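Long-range contacts in neuraminidase (Influenza A virus, PDB 4GDI), which is a tetrameric neuraminidase-like glycoprotein related to enzymes that cleave terminal sialic acid from glycoconjugates, although its own putative active site has diverged: residues A[8-16]-A[201-209]; A[75-83]-A[93-102]. One frame throughout, in Å; residues are numbered along the deposited sequence.

In the fold
This chain holds two kinds of contact that build a beta-propeller. Contact 2 pairs strands 78-83 and 94-98, the hairpin that ends one antiparallel sheet, and continues to the start of strand 101-106 in the next. Contact 1 lays the irregular N-terminal segment 8-16 against the end of strand 200-205 and the turn that follows it, in a later sheet. The two share no strand: their centres lie about 27 Å apart, and their nearest atoms are about 10 Å apart without touching. Along the chain, contact 2 is nested within the loop that contact 1 closes. Contact 1 thus joins distant parts of one chain, whereas contact 2 pairs neighbouring strands and also borders a second subunit of the tetramer.

Contact 1: A[8-16]-A[201-209]; sequences YWRAKSQMC and TCYTINNLI
The backbones of A11 and I205 come within 5.9 Å at their CA atoms where the irregular segment 8-16 bends past the end of strand 201-205, with no backbone hydrogen bond between them. I205 carries much of the packing. Its CG1 lies opposite the backbone N (chi1 -165°), and with chi2 at 62° this carries CD1 into the bend of residues 12-15; there the methyl meets the peptide groups directly, 3.4 Å from M15 N and 3.6 Å from K12 O. M15 runs out extended and folds back at its last torsion, bringing CE within 3.6 Å of Y203 CE2. The two side chains cross at about a right angle, and Y203 OH is hydrogen-bonded to E274. Strands 201-205 and 208-209 form a hairpin at one side of a four-stranded antiparallel blade of the beta-propeller, and N206 and N207 make its tight turn. T204 helps close that turn by giving its hydroxyl to L208 O, while its CG2 meets the W9 ring obliquely, 3.9 Å from CH2. Beside it, A11 CB packs against T204 O, whose hydrogen bond comes from Q325 NE2. At the more exposed end, N206 ND2 makes a weak, bent hydrogen bond to S13 O (3.3 Å, 136° at the hydrogen), and N206 is itself poorly ordered. Just beyond M15, the disulfide of C16 with C334 ties the N-terminal segment to another part of the chain.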
loop_
_atom_site.group_PDB
_atom_site.type_symbol
_atom_site.label_atom_id
_atom_site.label_comp_id
_atom_site.label_asym_id
_atom_site.label_seq_id
_atom_site.Cartn_x
_atom_site.Cartn_y
_atom_site.Cartn_z
ATOM N N TYR A 8 -26.486 2.917 -10.181
ATOM C CA TYR A 8 -25.773 2.438 -11.357
ATOM C C TYR A 8 -25.346 3.645 -12.150
ATOM O O TYR A 8 -26.058 4.649 -12.228
ATOM C CB TYR A 8 -26.624 1.505 -12.224
ATOM C CG TYR A 8 -26.853 0.154 -11.599
ATOM C CD1 TYR A 8 -25.787 -0.690 -11.324
ATOM C CD2 TYR A 8 -28.137 -0.286 -11.293
ATOM C CE1 TYR A 8 -25.984 -1.937 -10.762
ATOM C CE2 TYR A 8 -28.347 -1.530 -10.727
ATOM C CZ TYR A 8 -27.264 -2.347 -10.454
ATOM O OH TYR A 8 -27.460 -3.580 -9.889
ATOM N N TRP A 9 -24.162 3.559 -12.731
ATOM C CA TRP A 9 -23.632 4.679 -13.466
ATOM C C TRP A 9 -24.317 4.805 -14.809
ATOM O O TRP A 9 -24.746 3.813 -15.393
ATOM C CB TRP A 9 -22.133 4.478 -13.678
ATOM C CG TRP A 9 -21.505 5.538 -14.484
ATOM C CD1 TRP A 9 -21.068 6.737 -14.040
ATOM C CD2 TRP A 9 -21.214 5.493 -15.887
ATOM N NE1 TRP A 9 -20.526 7.456 -15.074
ATOM C CE2 TRP A 9 -20.599 6.714 -16.222
ATOM C CE3 TRP A 9 -21.411 4.539 -16.890
ATOM C CZ2 TRP A 9 -20.179 7.019 -17.527
ATOM C CZ3 TRP A 9 -20.992 4.832 -18.181
ATOM C CH2 TRP A 9 -20.379 6.067 -18.488
ATOM N N ARG A 10 -24.420 6.031 -15.295
ATOM C CA ARG A 10 -24.704 6.260 -16.702
ATOM C C ARG A 10 -24.008 7.541 -17.107
ATOM O O ARG A 10 -23.739 8.396 -16.266
ATOM C CB ARG A 10 -26.207 6.345 -16.965
ATOM C CG ARG A 10 -26.864 7.591 -16.426
ATOM C CD ARG A 10 -28.322 7.324 -16.089
ATOM N NE ARG A 10 -28.442 6.343 -15.008
ATOM C CZ ARG A 10 -28.975 6.574 -13.809
ATOM N NH1 ARG A 10 -29.478 7.765 -13.495
ATOM N NH2 ARG A 10 -29.014 5.593 -12.915
ATOM N N ALA A 11 -23.721 7.672 -18.395
ATOM C CA ALA A 11 -23.041 8.847 -18.914
ATOM C C ALA A 11 -23.833 10.116 -18.616
ATOM O O ALA A 11 -25.046 10.078 -18.490
ATOM C CB ALA A 11 -22.844 8.710 -20.401
ATOM N N LYS A 12 -23.141 11.240 -18.520
ATOM C CA LYS A 12 -23.820 12.514 -18.369
ATOM C C LYS A 12 -24.556 12.764 -19.675
ATOM O O LYS A 12 -24.260 12.121 -20.677
ATOM C CB LYS A 12 -22.828 13.631 -18.045
ATOM C CG LYS A 12 -21.872 13.239 -16.932
ATOM C CD LYS A 12 -21.480 14.400 -16.041
ATOM C CE LYS A 12 -20.706 13.885 -14.824
ATOM N NZ LYS A 12 -20.864 14.757 -13.648
ATOM N N SER A 13 -25.497 13.703 -19.664
ATOM C CA SER A 13 -26.522 13.786 -20.705
ATOM C C SER A 13 -26.000 14.198 -22.077
ATOM O O SER A 13 -26.610 13.897 -23.092
ATOM C CB SER A 13 -27.652 14.733 -20.266
ATOM O OG SER A 13 -27.164 16.047 -20.039
ATOM N N GLN A 14 -24.880 14.899 -22.121
ATOM C CA GLN A 14 -24.300 15.260 -23.402
ATOM C C GLN A 14 -22.790 15.138 -23.312
ATOM O O GLN A 14 -22.216 15.311 -22.248
ATOM C CB GLN A 14 -24.679 16.694 -23.782
ATOM C CG GLN A 14 -26.182 16.930 -23.940
ATOM C CD GLN A 14 -26.782 16.156 -25.110
ATOM O OE1 GLN A 14 -26.091 15.840 -26.082
ATOM N NE2 GLN A 14 -28.074 15.843 -25.015
ATOM N N MET A 15 -22.158 14.837 -24.435
ATOM C CA MET A 15 -20.709 14.787 -24.494
ATOM C C MET A 15 -20.146 16.192 -24.473
ATOM O O MET A 15 -20.714 17.093 -25.075
ATOM C CB MET A 15 -20.258 14.094 -25.769
ATOM C CG MET A 15 -18.729 13.954 -25.847
ATOM S SD MET A 15 -18.159 12.889 -27.190
ATOM C CE MET A 15 -18.683 11.290 -26.541
ATOM N N CYS A 16 -19.024 16.382 -23.786
ATOM C CA CYS A 16 -18.354 17.674 -23.798
ATOM C C CYS A 16 -17.926 18.003 -25.223
ATOM O O CYS A 16 -17.607 17.106 -26.006
ATOM C CB CYS A 16 -17.138 17.663 -22.868
ATOM S SG CYS A 16 -17.523 17.330 -21.137
ATOM N N THR A 201 -13.487 -1.018 -29.721
ATOM C CA THR A 201 -13.278 -0.081 -28.640
ATOM C C THR A 201 -14.446 0.904 -28.671
ATOM O O THR A 201 -14.810 1.437 -29.727
ATOM C CB THR A 201 -11.895 0.615 -28.729
ATOM O OG1 THR A 201 -11.746 1.583 -27.685
ATOM C CG2 THR A 201 -11.701 1.327 -30.088
ATOM N N CYS A 202 -15.053 1.128 -27.508
ATOM C CA CYS A 202 -16.391 1.718 -27.451
ATOM C C CYS A 202 -16.507 2.809 -26.389
ATOM O O CYS A 202 -15.694 2.881 -25.459
ATOM C CB CYS A 202 -17.422 0.637 -27.085
ATOM S SG CYS A 202 -17.436 -0.898 -28.058
ATOM N N TYR A 203 -17.543 3.632 -26.524
ATOM C CA TYR A 203 -17.919 4.593 -25.496
ATOM C C TYR A 203 -19.434 4.688 -25.537
ATOM O O TYR A 203 -20.064 4.144 -26.448
ATOM C CB TYR A 203 -17.264 5.961 -25.716
ATOM C CG TYR A 203 -17.668 6.622 -27.000
ATOM C CD1 TYR A 203 -16.971 6.371 -28.181
ATOM C CD2 TYR A 203 -18.746 7.500 -27.044
ATOM C CE1 TYR A 203 -17.335 6.978 -29.373
ATOM C CE2 TYR A 203 -19.117 8.120 -28.231
ATOM C CZ TYR A 203 -18.407 7.845 -29.390
ATOM O OH TYR A 203 -18.776 8.441 -30.562
ATOM N N THR A 204 -20.022 5.336 -24.535
ATOM C CA THR A 204 -21.465 5.512 -24.510
ATOM C C THR A 204 -21.866 6.975 -24.303
ATOM O O THR A 204 -21.204 7.727 -23.587
ATOM C CB THR A 204 -22.118 4.658 -23.422
ATOM O OG1 THR A 204 -23.541 4.829 -23.485
ATOM C CG2 THR A 204 -21.617 5.060 -22.052
ATOM N N ILE A 205 -22.949 7.369 -24.961
ATOM C CA ILE A 205 -23.495 8.718 -24.821
ATOM C C ILE A 205 -24.960 8.715 -25.240
ATOM O O ILE A 205 -25.327 8.008 -26.183
ATOM C CB ILE A 205 -22.723 9.738 -25.683
ATOM C CG1 ILE A 205 -23.054 11.174 -25.250
ATOM C CG2 ILE A 205 -23.046 9.554 -27.161
ATOM C CD1 ILE A 205 -22.669 11.493 -23.810
ATOM N N ASN A 206 -25.769 9.542 -24.568
ATOM C CA ASN A 206 -27.245 9.445 -24.566
ATOM C C ASN A 206 -27.817 8.081 -24.960
ATOM O O ASN A 206 -28.421 7.934 -26.019
ATOM C CB ASN A 206 -27.937 10.567 -25.381
ATOM C CG ASN A 206 -27.009 11.281 -26.346
ATOM O OD1 ASN A 206 -26.477 10.675 -27.277
ATOM N ND2 ASN A 206 -26.853 12.599 -26.155
ATOM N N ASN A 207 -27.623 7.092 -24.087
ATOM C CA ASN A 207 -28.186 5.746 -24.266
ATOM C C ASN A 207 -27.799 4.975 -25.555
ATOM O O ASN A 207 -28.407 3.953 -25.882
ATOM C CB ASN A 207 -29.706 5.803 -24.115
ATOM C CG ASN A 207 -30.135 6.194 -22.703
ATOM O OD1 ASN A 207 -30.269 5.341 -21.822
ATOM N ND2 ASN A 207 -30.342 7.490 -22.484
ATOM N N LEU A 208 -26.776 5.449 -26.259
ATOM C CA LEU A 208 -26.224 4.740 -27.413
ATOM C C LEU A 208 -24.840 4.217 -27.080
ATOM O O LEU A 208 -24.137 4.797 -26.255
ATOM C CB LEU A 208 -26.082 5.686 -28.606
ATOM C CG LEU A 208 -27.389 6.193 -29.204
ATOM C CD1 LEU A 208 -27.103 7.119 -30.376
ATOM C CD2 LEU A 208 -28.236 5.014 -29.643
ATOM N N ILE A 209 -24.453 3.127 -27.724
ATOM C CA ILE A 209 -23.111 2.604 -27.587
ATOM C C ILE A 209 -22.507 2.743 -28.982
ATOM O O ILE A 209 -23.124 2.355 -29.966
ATOM C CB ILE A 209 -23.087 1.126 -27.135
ATOM C CG1 ILE A 209 -23.839 0.918 -25.802
ATOM C CG2 ILE A 209 -21.626 0.627 -26.999
ATOM C CD1 ILE A 209 -25.352 0.914 -25.925
#

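Contact 2: A[75-83]-A[93-102]; sequences WEESLYKTP and SEMILPGRSS
One face of the Y80 ring is covered by M95: its CB sits 4.0 Å from the ring centroid in a CH-pi contact, while S78 O lies at the ring edge, in plane. M95 SD approaches the same ring obliquely, a Met-aromatic contact. With CG anti to the backbone N (chi1 -180°) and the chain bent at chi3 (-81°), M95 brings CE to 3.2 Å from Y80 OH. The other flat group, the R100 guanidinium, has E77 OE2 over its centre, 3.2 Å from CZ, in a salt bridge. OE2 stands above the guanidinium plane, so no N-H points at it; the carboxylate and guanidinium planes are 88° apart.

Y80 and M95 are a non-hydrogen-bonded pair of an antiparallel hairpin, with E77 and R100 just past its end. The hairpin has a classic beta bulge, in which I96 and L97 both face L79. L79 N donates to L97 O and L79 O accepts from I96 N, both at 2.8 Å; farther along, K81 and E94 exchange two backbone bonds. I96 CD1 lies across the aliphatic part of K81, 3.7 Å from its CB. The hydroxyls of T82 and S93 are also hydrogen-bonded, and T82 OG1 reaches S88 as well. F28 and H25 of a second subunit pack against Y80 and M95 respectively, placing this side of the hairpin at the tetramer interface.

E77 divides its carboxylate: OE1 makes a salt bridge to R43, whose NE also bonds R100 O, and OE2 faces the flat side of R100. The E77-R100 attraction is therefore probably electrostatic rather than directional, and the backbone bond G99 N to E77 O (2.8 Å) is the directional link at this end.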
loop_
_atom_site.group_PDB
_atom_site.type_symbol
_atom_site.label_atom_id
_atom_site.label_comp_id
_atom_site.label_asym_id
_atom_site.label_seq_id
_atom_site.Cartn_x
_atom_site.Cartn_y
_atom_site.Cartn_z
ATOM N N TRP A 75 3.402 -17.841 -21.287
ATOM C CA TRP A 75 2.423 -18.749 -21.880
ATOM C C TRP A 75 1.323 -19.161 -20.910
ATOM O O TRP A 75 0.311 -19.726 -21.323
ATOM C CB TRP A 75 3.104 -19.967 -22.507
ATOM C CG TRP A 75 3.788 -20.856 -21.545
ATOM C CD1 TRP A 75 3.222 -21.856 -20.809
ATOM C CD2 TRP A 75 5.181 -20.854 -21.217
ATOM N NE1 TRP A 75 4.176 -22.475 -20.035
ATOM C CE2 TRP A 75 5.388 -21.879 -20.270
ATOM C CE3 TRP A 75 6.275 -20.083 -21.631
ATOM C CZ2 TRP A 75 6.641 -22.149 -19.727
ATOM C CZ3 TRP A 75 7.519 -20.356 -21.091
ATOM C CH2 TRP A 75 7.692 -21.381 -20.151
ATOM N N GLU A 76 1.511 -18.855 -19.630
ATOM C CA GLU A 76 0.418 -18.932 -18.663
ATOM C C GLU A 76 -0.154 -17.532 -18.466
ATOM O O GLU A 76 0.292 -16.774 -17.597
ATOM C CB GLU A 76 0.905 -19.489 -17.334
ATOM C CG GLU A 76 1.395 -20.915 -17.431
ATOM C CD GLU A 76 1.545 -21.560 -16.071
ATOM O OE1 GLU A 76 0.675 -21.327 -15.205
ATOM O OE2 GLU A 76 2.533 -22.294 -15.871
ATOM N N GLU A 77 -1.143 -17.201 -19.286
ATOM C CA GLU A 77 -1.584 -15.825 -19.431
ATOM C C GLU A 77 -2.638 -15.456 -18.411
ATOM O O GLU A 77 -3.678 -16.119 -18.306
ATOM C CB GLU A 77 -2.123 -15.593 -20.844
ATOM C CG GLU A 77 -1.120 -15.956 -21.915
ATOM C CD GLU A 77 -1.530 -15.484 -23.295
ATOM O OE1 GLU A 77 -1.221 -14.324 -23.636
ATOM O OE2 GLU A 77 -2.141 -16.279 -24.040
ATOM N N SER A 78 -2.374 -14.367 -17.697
ATOM C CA SER A 78 -3.328 -13.838 -16.724
ATOM C C SER A 78 -3.522 -12.333 -16.872
ATOM O O SER A 78 -2.596 -11.586 -17.218
ATOM C CB SER A 78 -2.870 -14.168 -15.299
ATOM O OG SER A 78 -2.970 -15.564 -15.040
ATOM N N LEU A 79 -4.754 -11.914 -16.613
ATOM C CA LEU A 79 -5.141 -10.518 -16.583
ATOM C C LEU A 79 -4.808 -9.894 -15.221
ATOM O O LEU A 79 -5.124 -10.468 -14.172
ATOM C CB LEU A 79 -6.655 -10.439 -16.813
ATOM C CG LEU A 79 -7.307 -9.079 -16.613
ATOM C CD1 LEU A 79 -6.910 -8.117 -17.745
ATOM C CD2 LEU A 79 -8.826 -9.256 -16.517
ATOM N N TYR A 80 -4.215 -8.705 -15.253
ATOM C CA TYR A 80 -3.838 -7.949 -14.062
ATOM C C TYR A 80 -4.426 -6.557 -14.176
ATOM O O TYR A 80 -4.801 -6.125 -15.264
ATOM C CB TYR A 80 -2.309 -7.763 -13.966
ATOM C CG TYR A 80 -1.501 -8.980 -13.596
ATOM C CD1 TYR A 80 -1.413 -10.069 -14.454
ATOM C CD2 TYR A 80 -0.788 -9.024 -12.399
ATOM C CE1 TYR A 80 -0.653 -11.181 -14.116
ATOM C CE2 TYR A 80 -0.026 -10.131 -12.051
ATOM C CZ TYR A 80 0.032 -11.208 -12.910
ATOM O OH TYR A 80 0.797 -12.301 -12.574
ATOM N N LYS A 81 -4.479 -5.841 -13.060
ATOM C CA LYS A 81 -4.764 -4.422 -13.109
ATOM C C LYS A 81 -3.898 -3.648 -12.133
ATOM O O LYS A 81 -3.517 -4.141 -11.061
ATOM C CB LYS A 81 -6.242 -4.128 -12.873
ATOM C CG LYS A 81 -6.692 -4.149 -11.430
ATOM C CD LYS A 81 -8.035 -3.437 -11.300
ATOM C CE LYS A 81 -8.668 -3.647 -9.928
ATOM N NZ LYS A 81 -9.724 -2.621 -9.649
ATOM N N THR A 82 -3.588 -2.428 -12.541
ATOM C CA THR A 82 -2.709 -1.527 -11.809
ATOM C C THR A 82 -3.324 -0.126 -11.819
ATOM O O THR A 82 -3.822 0.317 -12.856
ATOM C CB THR A 82 -1.331 -1.442 -12.522
ATOM O OG1 THR A 82 -0.741 -2.744 -12.562
ATOM C CG2 THR A 82 -0.397 -0.491 -11.801
ATOM N N PRO A 83 -3.281 0.585 -10.680
ATOM C CA PRO A 83 -3.720 1.991 -10.690
ATOM C C PRO A 83 -2.942 2.799 -11.715
ATOM O O PRO A 83 -1.728 2.657 -11.833
ATOM C CB PRO A 83 -3.409 2.476 -9.264
ATOM C CG PRO A 83 -3.389 1.249 -8.436
ATOM C CD PRO A 83 -2.874 0.144 -9.335
ATOM N N SER A 93 0.414 -4.229 -8.526
ATOM C CA SER A 93 -0.471 -4.840 -9.516
ATOM C C SER A 93 -1.190 -6.026 -8.920
ATOM O O SER A 93 -0.609 -6.784 -8.151
ATOM C CB SER A 93 0.323 -5.313 -10.747
ATOM O OG SER A 93 0.942 -4.227 -11.411
ATOM N N GLU A 94 -2.460 -6.180 -9.278
ATOM C CA GLU A 94 -3.269 -7.278 -8.770
ATOM C C GLU A 94 -3.565 -8.246 -9.906
ATOM O O GLU A 94 -3.990 -7.834 -10.978
ATOM C CB GLU A 94 -4.576 -6.724 -8.208
ATOM C CG GLU A 94 -5.642 -7.743 -7.931
ATOM C CD GLU A 94 -6.944 -7.116 -7.466
ATOM O OE1 GLU A 94 -7.025 -5.870 -7.446
ATOM O OE2 GLU A 94 -7.882 -7.871 -7.126
ATOM N N MET A 95 -3.342 -9.533 -9.674
ATOM C CA MET A 95 -3.759 -10.548 -10.636
ATOM C C MET A 95 -5.259 -10.795 -10.450
ATOM O O MET A 95 -5.708 -11.029 -9.339
ATOM C CB MET A 95 -2.974 -11.843 -10.442
ATOM C CG MET A 95 -3.367 -12.934 -11.432
ATOM S SD MET A 95 -2.830 -14.580 -10.904
ATOM C CE MET A 95 -1.121 -14.603 -11.413
ATOM N N ILE A 96 -6.027 -10.720 -11.535
ATOM C CA ILE A 96 -7.488 -10.817 -11.459
ATOM C C ILE A 96 -8.037 -12.192 -11.845
ATOM O O ILE A 96 -8.795 -12.790 -11.085
ATOM C CB ILE A 96 -8.166 -9.757 -12.349
ATOM C CG1 ILE A 96 -7.800 -8.344 -11.866
ATOM C CG2 ILE A 96 -9.686 -9.933 -12.318
ATOM C CD1 ILE A 96 -8.263 -7.254 -12.783
ATOM N N LEU A 97 -7.680 -12.661 -13.040
ATOM C CA LEU A 97 -8.137 -13.947 -13.577
ATOM C C LEU A 97 -7.134 -14.421 -14.624
ATOM O O LEU A 97 -6.394 -13.609 -15.176
ATOM C CB LEU A 97 -9.511 -13.804 -14.256
ATOM C CG LEU A 97 -10.793 -13.753 -13.413
ATOM C CD1 LEU A 97 -11.936 -13.377 -14.299
ATOM C CD2 LEU A 97 -11.098 -15.086 -12.724
ATOM N N PRO A 98 -7.113 -15.729 -14.916
ATOM C CA PRO A 98 -6.384 -16.191 -16.101
ATOM C C PRO A 98 -7.122 -15.742 -17.358
ATOM O O PRO A 98 -8.356 -15.717 -17.353
ATOM C CB PRO A 98 -6.432 -17.720 -15.983
ATOM C CG PRO A 98 -7.584 -18.003 -15.101
ATOM C CD PRO A 98 -7.726 -16.844 -14.168
ATOM N N GLY A 99 -6.391 -15.380 -18.403
ATOM C CA GLY A 99 -7.014 -14.944 -19.644
ATOM C C GLY A 99 -6.026 -14.543 -20.722
ATOM O O GLY A 99 -4.941 -14.038 -20.411
ATOM N N ARG A 100 -6.412 -14.780 -21.980
ATOM C CA ARG A 100 -5.604 -14.414 -23.149
ATOM C C ARG A 100 -6.112 -13.110 -23.770
ATOM O O ARG A 100 -5.355 -12.362 -24.395
ATOM C CB ARG A 100 -5.666 -15.515 -24.211
ATOM C CG ARG A 100 -5.373 -16.915 -23.686
ATOM C CD ARG A 100 -5.548 -17.958 -24.788
ATOM N NE ARG A 100 -4.409 -17.992 -25.695
ATOM C CZ ARG A 100 -3.362 -18.801 -25.558
ATOM N NH1 ARG A 100 -3.298 -19.664 -24.549
ATOM N NH2 ARG A 100 -2.374 -18.751 -26.441
ATOM N N SER A 101 -7.414 -12.870 -23.629
ATOM C CA SER A 101 -7.991 -11.585 -23.966
ATOM C C SER A 101 -9.031 -11.235 -22.911
ATOM O O SER A 101 -9.477 -12.095 -22.143
ATOM C CB SER A 101 -8.607 -11.595 -25.363
ATOM O OG SER A 101 -9.718 -12.483 -25.478
ATOM N N SER A 102 -9.420 -9.973 -22.864
ATOM C CA SER A 102 -10.307 -9.536 -21.788
ATOM C C SER A 102 -11.110 -8.282 -22.084
ATOM O O SER A 102 -10.890 -7.586 -23.069
ATOM C CB SER A 102 -9.494 -9.307 -20.514
ATOM O OG SER A 102 -8.872 -8.040 -20.540
#